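Local coordinates for amidase, hydantoinase/carbamoylase family (Burkholderia ambifaria, PDB 5TP4), which probably hydrolyses N-carbamoyl-L-amino acids as a zinc-dependent amidase of the peptidase M20 family, at residues L13-G17 / A18-R22; R116-D120 / A121-T125; E168-T171 / L172-L176. All blocks are in the same frame, centred on the assembly; numbering follows the deposited sequence.

Overall arrangement
The three contacts follow one another along the chain, each at an end of a helix: contact 1 at the start of helix 17-28, contact 2 where helix 105-121 runs out into strand 124-125, contact 3 at the start of helix 172-179. Contacts 1 and 2 have centres about 13 Å apart and touch through the salt bridge R19 NH1 to D120 OD2 at 2.8 Å. Side chains of helix 398-416 pack on both, and they form one patch joining helix 17-28 to helix 105-121, away from the zinc site. Contact 3 is separate, centred 37 and 39 Å from them, nearer E137 and E138, zinc ligands whose metal is not bound to this chain.

Contact 1: residues L13-G17 / A18-R22; sequences LEIDG and ARLWR. With EDO (1,2-ethanediol), chain V.
D16 reaches R19 from the N-cap position of helix 17-28. CB lies over one face of the R19 guanidinium, 3.3 Å above its plane and displaced to one side of the group. CG is anti to the backbone N (chi1 -174°), which brings D16 CG 3.4 Å from R19 CB. D16 OD1 accepts the capping bond from R19 N at 3.1 Å, the donor standing 64° out of the carboxylate plane. D16 OD2 is 4.1 Å from R19 NE, but well outside the guanidinium plane, so no N-H points at it. R19 NH1 and NH2 form salt bridges with D120 and E113.

Ordinary helical bonds follow, from L20 N to D16 O at 3.1 Å and from W21 N to G17 O at 2.9 Å. Alongside, I15 CD1 meets L20 CD2 at 3.8 Å, next to helices 105-121 and 398-416. An ethanediol, probably from the crystallisation liquor, places O2 3.3 Å above the centre of the W21 ring and donates from it to W21 O.

The carboxylate thus serves an amide of the first helical turn, and its negative charge probably interacts favourably with both the helix dipole and the nearby guanidinium.

Contact 2: residues R116-D120 / A121-T125; sequences RTLND and AGIVT
L118 and I123 cross at a slant, methyl against methyl, where the chain turns out of helix 105-121. L118 CG stands anti to its own carbonyl carbon (chi1 -63°), and the two branches divide the work. L118 CD2 lies 3.9 Å from I123 CG2 and almost as near to CD1 of the same isoleucine, so it rests against both arms of that side chain. The other branch, L118 CD1, comes 4.1 Å from T125 CG2, and here the two side chains meet at about a right angle. One leucine therefore touches both the turn and the strand that follows it.

The backbone shows why they come together. G122 has positive phi and ends the helix in a Schellman motif: I123 N donates to L118 O at 3.0 Å, nearly straight at 173°, and G122 N donates to N119 O at 3.2 Å. G122 N stands well above the N119 carbonyl plane, 71° out of it. Before them A121 N still makes the ordinary helical bond to T117 O at 2.9 Å. The 118-to-123 bond brings I123 back beside L118, giving the apolar contact often found across this motif.

Polar ends point to other parts of the fold: D120 to R19 in a salt bridge, N119 through ND2 to A61 O and through OD1 to R77, T125 OG1 to K127 O. L413 of helix 398-416 touches both L118 and T125, while V418 of strand 418-420 packs on I123; V124 pairs with that strand through backbone bonds to A419 and T420.

Contact 3: residues E168-T171 / L172-L176; sequences EGIT and LGAAL
T171 OG1 accepts from A174 N at 2.9 Å, with an N-H...O angle of 160°, a capping bond from T171, the N-cap residue of helix 172-179. T171 OG1 is also 3.2 Å from A174 CB, so the hydroxyl lies close against the alanine as well as bonded to its amide. The T171 chi1 of 67° places OG1 between the backbone N and the carbonyl carbon, turned toward the first helical turn. The carbonyl of the same residue adds the first main-chain bond of the helix: A175 N donates to T171 O at 2.8 Å. Two amides of the opening turn are thereby satisfied by one residue, one through its side chain and one through its backbone.

Around this polar core lies a small apolar contact. I170 CG2, anti to its own backbone N, comes 4.1 Å from A174 CB and 4.4 Å from A175 CB. A single methyl branch thus bridges two successive alanines of the helix, beside the bonds that T171 makes to the same two residues.

Farther back, the chain leading to the cap is shaped by D166, whose OD1 accepts from the backbone N of both E168 and I170. Between them G169 has positive phi (88°), a backbone conformation that glycine reaches readily. The start of the helix is also tied by backbone bonds between L172 and R164 and between G173 and L162.

L172 and L176 pack on L162 of helix 158-163 and on L43, and L172 also touches F142. Contact 3 therefore joins helix 172-179 to helix 158-163, with the L172 side chain about 11 Å from those of E137 and E138, zinc ligands of this protein whose metal is not bound to this chain in the model, and which follow strand 129-133.

Contact 1: residues L13-G17 / A18-R22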
loop_
_atom_site.group_PDB
_atom_site.type_symbol
_atom_site.label_atom_id
_atom_site.label_comp_id
_atom_site.label_asym_id
_atom_site.label_seq_id
_atom_site.Cartn_x
_atom_site.Cartn_y
_atom_site.Cartn_z
ATOM N N LEU B 13 24.524 -2.793 47.749
ATOM C CA LEU B 13 25.686 -3.230 46.989
ATOM C C LEU B 13 25.550 -2.754 45.551
ATOM O O LEU B 13 24.524 -3.000 44.909
ATOM C CB LEU B 13 25.784 -4.759 47.031
ATOM C CG LEU B 13 26.989 -5.384 46.339
ATOM C CD1 LEU B 13 28.272 -5.044 47.097
ATOM C CD2 LEU B 13 26.784 -6.898 46.253
ATOM N N GLU B 14 26.590 -2.076 45.031
ATOM C CA GLU B 14 26.551 -1.491 43.696
ATOM C C GLU B 14 27.600 -2.106 42.779
ATOM O O GLU B 14 28.636 -2.608 43.232
ATOM C CB GLU B 14 26.792 0.012 43.753
ATOM C CG GLU B 14 25.706 0.754 44.462
ATOM C CD GLU B 14 25.859 2.255 44.357
ATOM O OE1 GLU B 14 26.839 2.717 43.739
ATOM O OE2 GLU B 14 24.985 2.970 44.893
ATOM N N ILE B 15 27.333 -2.039 41.468
ATOM C CA ILE B 15 28.307 -2.485 40.469
ATOM C C ILE B 15 29.340 -1.408 40.147
ATOM O O ILE B 15 29.291 -0.277 40.663
ATOM C CB ILE B 15 27.608 -2.912 39.171
ATOM C CG1 ILE B 15 26.952 -1.684 38.511
ATOM C CG2 ILE B 15 26.599 -4.047 39.487
ATOM C CD1 ILE B 15 26.932 -1.775 36.987
ATOM N N ASP B 16 30.279 -1.762 39.272
ATOM C CA ASP B 16 31.245 -0.821 38.710
ATOM C C ASP B 16 30.666 -0.367 37.376
ATOM O O ASP B 16 30.816 -1.042 36.361
ATOM C CB ASP B 16 32.608 -1.486 38.546
ATOM C CG ASP B 16 33.688 -0.509 38.106
ATOM O OD1 ASP B 16 33.377 0.523 37.448
ATOM O OD2 ASP B 16 34.857 -0.790 38.403
ATOM N N GLY B 17 29.989 0.779 37.377
ATOM C CA GLY B 17 29.241 1.158 36.191
ATOM C C GLY B 17 30.151 1.499 35.030
ATOM O O GLY B 17 29.841 1.182 33.882
ATOM N N ALA B 18 31.303 2.121 35.316
ATOM C CA ALA B 18 32.259 2.428 34.253
ATOM C C ALA B 18 32.818 1.156 33.620
ATOM O O ALA B 18 33.062 1.108 32.401
ATOM C CB ALA B 18 33.386 3.291 34.820
ATOM N N ARG B 19 33.065 0.124 34.437
ATOM C CA ARG B 19 33.586 -1.131 33.920
ATOM C C ARG B 19 32.574 -1.781 32.991
ATOM O O ARG B 19 32.930 -2.271 31.916
ATOM C CB ARG B 19 33.952 -2.070 35.084
ATOM C CG ARG B 19 34.594 -3.413 34.636
ATOM C CD ARG B 19 35.121 -4.158 35.859
ATOM N NE ARG B 19 34.042 -4.431 36.825
ATOM C CZ ARG B 19 34.250 -4.782 38.095
ATOM N NH1 ARG B 19 35.503 -4.911 38.545
ATOM N NH2 ARG B 19 33.216 -5.012 38.911
ATOM N N LEU B 20 31.297 -1.742 33.364
ATOM C CA LEU B 20 30.253 -2.297 32.503
ATOM C C LEU B 20 30.139 -1.494 31.203
ATOM O O LEU B 20 30.011 -2.076 30.117
ATOM C CB LEU B 20 28.920 -2.327 33.268
ATOM C CG LEU B 20 27.645 -2.687 32.483
ATOM C CD1 LEU B 20 27.765 -3.983 31.690
ATOM C CD2 LEU B 20 26.459 -2.798 33.409
ATOM N N TRP B 21 30.218 -0.161 31.292
ATOM C CA TRP B 21 30.128 0.671 30.092
ATOM C C TRP B 21 31.273 0.368 29.134
ATOM O O TRP B 21 31.063 0.273 27.922
ATOM C CB TRP B 21 30.105 2.155 30.489
ATOM C CG TRP B 21 29.913 3.099 29.339
ATOM C CD1 TRP B 21 30.882 3.789 28.662
ATOM C CD2 TRP B 21 28.660 3.469 28.740
ATOM N NE1 TRP B 21 30.306 4.556 27.677
ATOM C CE2 TRP B 21 28.947 4.367 27.699
ATOM C CE3 TRP B 21 27.325 3.090 28.966
ATOM C CZ2 TRP B 21 27.945 4.943 26.911
ATOM C CZ3 TRP B 21 26.331 3.650 28.170
ATOM C CH2 TRP B 21 26.649 4.566 27.156
ATOM N N ARG B 22 32.481 0.171 29.671
ATOM C CA ARG B 22 33.623 -0.206 28.840
ATOM C C ARG B 22 33.424 -1.573 28.197
ATOM O O ARG B 22 33.805 -1.778 27.038
ATOM C CB ARG B 22 34.900 -0.185 29.685
HETATM C C1 EDO V . 27.950 1.118 24.036
HETATM O O1 EDO V . 28.075 2.189 23.090
HETATM C C2 EDO V . 28.175 1.646 25.452
HETATM O O2 EDO V . 29.576 1.837 25.686
#

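Contact 2: residues R116-D120 / A121-T125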
loop_
_atom_site.group_PDB
_atom_site.type_symbol
_atom_site.label_atom_id
_atom_site.label_comp_id
_atom_site.label_asym_id
_atom_site.label_seq_id
_atom_site.Cartn_x
_atom_site.Cartn_y
_atom_site.Cartn_z
ATOM N N ARG B 116 31.443 -9.961 38.262
ATOM C CA ARG B 116 32.672 -9.241 38.591
ATOM C C ARG B 116 32.517 -8.485 39.900
ATOM O O ARG B 116 33.454 -8.414 40.707
ATOM C CB ARG B 116 33.039 -8.262 37.477
ATOM C CG ARG B 116 33.509 -8.945 36.200
ATOM C CD ARG B 116 33.657 -7.908 35.064
ATOM N NE ARG B 116 34.451 -8.453 33.963
ATOM C CZ ARG B 116 34.749 -7.762 32.868
ATOM N NH1 ARG B 116 34.271 -6.525 32.720
ATOM N NH2 ARG B 116 35.528 -8.301 31.928
ATOM N N THR B 117 31.324 -7.943 40.134
ATOM C CA THR B 117 31.040 -7.275 41.401
ATOM C C THR B 117 31.030 -8.260 42.571
ATOM O O THR B 117 31.630 -7.985 43.622
ATOM C CB THR B 117 29.723 -6.494 41.266
ATOM O OG1 THR B 117 29.998 -5.291 40.510
ATOM C CG2 THR B 117 29.139 -6.128 42.628
ATOM N N LEU B 118 30.409 -9.427 42.406
ATOM C CA LEU B 118 30.453 -10.427 43.472
ATOM C C LEU B 118 31.881 -10.869 43.764
ATOM O O LEU B 118 32.240 -11.076 44.926
ATOM C CB LEU B 118 29.592 -11.634 43.099
ATOM C CG LEU B 118 28.101 -11.319 42.948
ATOM C CD1 LEU B 118 27.347 -12.577 42.624
ATOM C CD2 LEU B 118 27.509 -10.633 44.226
ATOM N N ASN B 119 32.708 -11.011 42.721
ATOM C CA ASN B 119 34.117 -11.344 42.909
ATOM C C ASN B 119 34.834 -10.262 43.701
ATOM O O ASN B 119 35.579 -10.559 44.645
ATOM C CB ASN B 119 34.819 -11.549 41.564
ATOM C CG ASN B 119 34.395 -12.807 40.860
ATOM O OD1 ASN B 119 33.723 -13.674 41.437
ATOM N ND2 ASN B 119 34.770 -12.915 39.581
ATOM N N ASP B 120 34.616 -8.992 43.330
ATOM C CA ASP B 120 35.260 -7.885 44.033
ATOM C C ASP B 120 34.855 -7.846 45.502
ATOM O O ASP B 120 35.674 -7.513 46.367
ATOM C CB ASP B 120 34.891 -6.553 43.376
ATOM C CG ASP B 120 35.513 -6.387 42.000
ATOM O OD1 ASP B 120 36.420 -7.159 41.663
ATOM O OD2 ASP B 120 35.081 -5.473 41.271
ATOM N N ALA B 121 33.592 -8.160 45.797
ATOM C CA ALA B 121 33.082 -8.104 47.162
ATOM C C ALA B 121 33.369 -9.361 47.967
ATOM O O ALA B 121 33.057 -9.392 49.165
ATOM C CB ALA B 121 31.570 -7.859 47.145
ATOM N N GLY B 122 33.923 -10.397 47.347
ATOM C CA GLY B 122 34.125 -11.650 48.050
ATOM C C GLY B 122 32.862 -12.386 48.430
ATOM O O GLY B 122 32.847 -13.083 49.453
ATOM N N ILE B 123 31.806 -12.280 47.628
ATOM C CA ILE B 123 30.501 -12.832 47.989
ATOM C C ILE B 123 30.352 -14.194 47.338
ATOM O O ILE B 123 30.572 -14.349 46.126
ATOM C CB ILE B 123 29.353 -11.895 47.570
ATOM C CG1 ILE B 123 29.308 -10.676 48.486
ATOM C CG2 ILE B 123 28.012 -12.648 47.565
ATOM C CD1 ILE B 123 28.409 -9.580 47.956
ATOM N N VAL B 124 29.973 -15.184 48.145
ATOM C CA VAL B 124 29.605 -16.505 47.667
ATOM C C VAL B 124 28.098 -16.640 47.820
ATOM O O VAL B 124 27.557 -16.366 48.894
ATOM C CB VAL B 124 30.343 -17.601 48.448
ATOM C CG1 VAL B 124 29.897 -18.961 47.969
ATOM C CG2 VAL B 124 31.841 -17.426 48.275
ATOM N N THR B 125 27.420 -17.010 46.746
ATOM C CA THR B 125 25.979 -17.152 46.833
ATOM C C THR B 125 25.648 -18.547 47.338
ATOM O O THR B 125 26.503 -19.436 47.423
ATOM C CB THR B 125 25.308 -16.877 45.479
ATOM O OG1 THR B 125 25.809 -17.786 44.493
ATOM C CG2 THR B 125 25.607 -15.437 44.976
#

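Contact 3: residues E168-T171 / L172-L176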
loop_
_atom_site.group_PDB
_atom_site.type_symbol
_atom_site.label_atom_id
_atom_site.label_comp_id
_atom_site.label_asym_id
_atom_site.label_seq_id
_atom_site.Cartn_x
_atom_site.Cartn_y
_atom_site.Cartn_z
ATOM N N GLU B 168 20.632 -18.946 2.479
ATOM C CA GLU B 168 21.599 -19.594 1.606
ATOM C C GLU B 168 21.505 -21.120 1.637
ATOM O O GLU B 168 22.301 -21.792 0.973
ATOM C CB GLU B 168 23.013 -19.139 1.983
ATOM C CG GLU B 168 23.359 -17.682 1.605
ATOM C CD GLU B 168 22.587 -16.617 2.396
ATOM O OE1 GLU B 168 21.826 -15.837 1.776
ATOM O OE2 GLU B 168 22.746 -16.547 3.635
ATOM N N GLY B 169 20.553 -21.684 2.382
ATOM C CA GLY B 169 20.380 -23.119 2.450
ATOM C C GLY B 169 21.195 -23.804 3.519
ATOM O O GLY B 169 21.097 -25.034 3.658
ATOM N N ILE B 170 21.979 -23.052 4.284
ATOM C CA ILE B 170 22.824 -23.607 5.332
ATOM C C ILE B 170 21.971 -23.953 6.542
ATOM O O ILE B 170 21.168 -23.134 6.998
ATOM C CB ILE B 170 23.913 -22.603 5.719
ATOM C CG1 ILE B 170 24.787 -22.297 4.503
ATOM C CG2 ILE B 170 24.734 -23.118 6.888
ATOM C CD1 ILE B 170 25.720 -21.158 4.745
ATOM N N THR B 171 22.161 -25.154 7.079
ATOM C CA THR B 171 21.405 -25.529 8.258
ATOM C C THR B 171 22.022 -24.921 9.515
ATOM O O THR B 171 23.220 -24.624 9.576
ATOM C CB THR B 171 21.343 -27.044 8.412
ATOM O OG1 THR B 171 22.657 -27.558 8.691
ATOM C CG2 THR B 171 20.806 -27.678 7.144
ATOM N N LEU B 172 21.185 -24.762 10.540
ATOM C CA LEU B 172 21.710 -24.272 11.809
ATOM C C LEU B 172 22.748 -25.233 12.379
ATOM O O LEU B 172 23.753 -24.804 12.952
ATOM C CB LEU B 172 20.565 -24.034 12.796
ATOM C CG LEU B 172 21.001 -23.392 14.110
ATOM C CD1 LEU B 172 20.068 -22.230 14.489
ATOM C CD2 LEU B 172 20.995 -24.445 15.193
ATOM N N GLY B 173 22.518 -26.542 12.255
ATOM C CA GLY B 173 23.531 -27.490 12.705
ATOM C C GLY B 173 24.857 -27.304 11.986
ATOM O O GLY B 173 25.924 -27.287 12.608
ATOM N N ALA B 174 24.808 -27.177 10.658
ATOM C CA ALA B 174 26.027 -26.882 9.911
ATOM C C ALA B 174 26.662 -25.584 10.392
ATOM O O ALA B 174 27.891 -25.485 10.496
ATOM C CB ALA B 174 25.720 -26.801 8.413
ATOM N N ALA B 175 25.835 -24.575 10.707
ATOM C CA ALA B 175 26.383 -23.295 11.153
ATOM C C ALA B 175 27.004 -23.417 12.540
ATOM O O ALA B 175 28.005 -22.749 12.838
ATOM C CB ALA B 175 25.298 -22.216 11.137
ATOM N N LEU B 176 26.407 -24.236 13.408
ATOM C CA LEU B 176 27.020 -24.514 14.707
ATOM C C LEU B 176 28.392 -25.154 14.527
ATOM O O LEU B 176 29.348 -24.805 15.234
ATOM C CB LEU B 176 26.124 -25.424 15.549
ATOM C CG LEU B 176 24.834 -24.817 16.113
ATOM C CD1 LEU B 176 23.924 -25.920 16.734
ATOM C CD2 LEU B 176 25.153 -23.740 17.150
#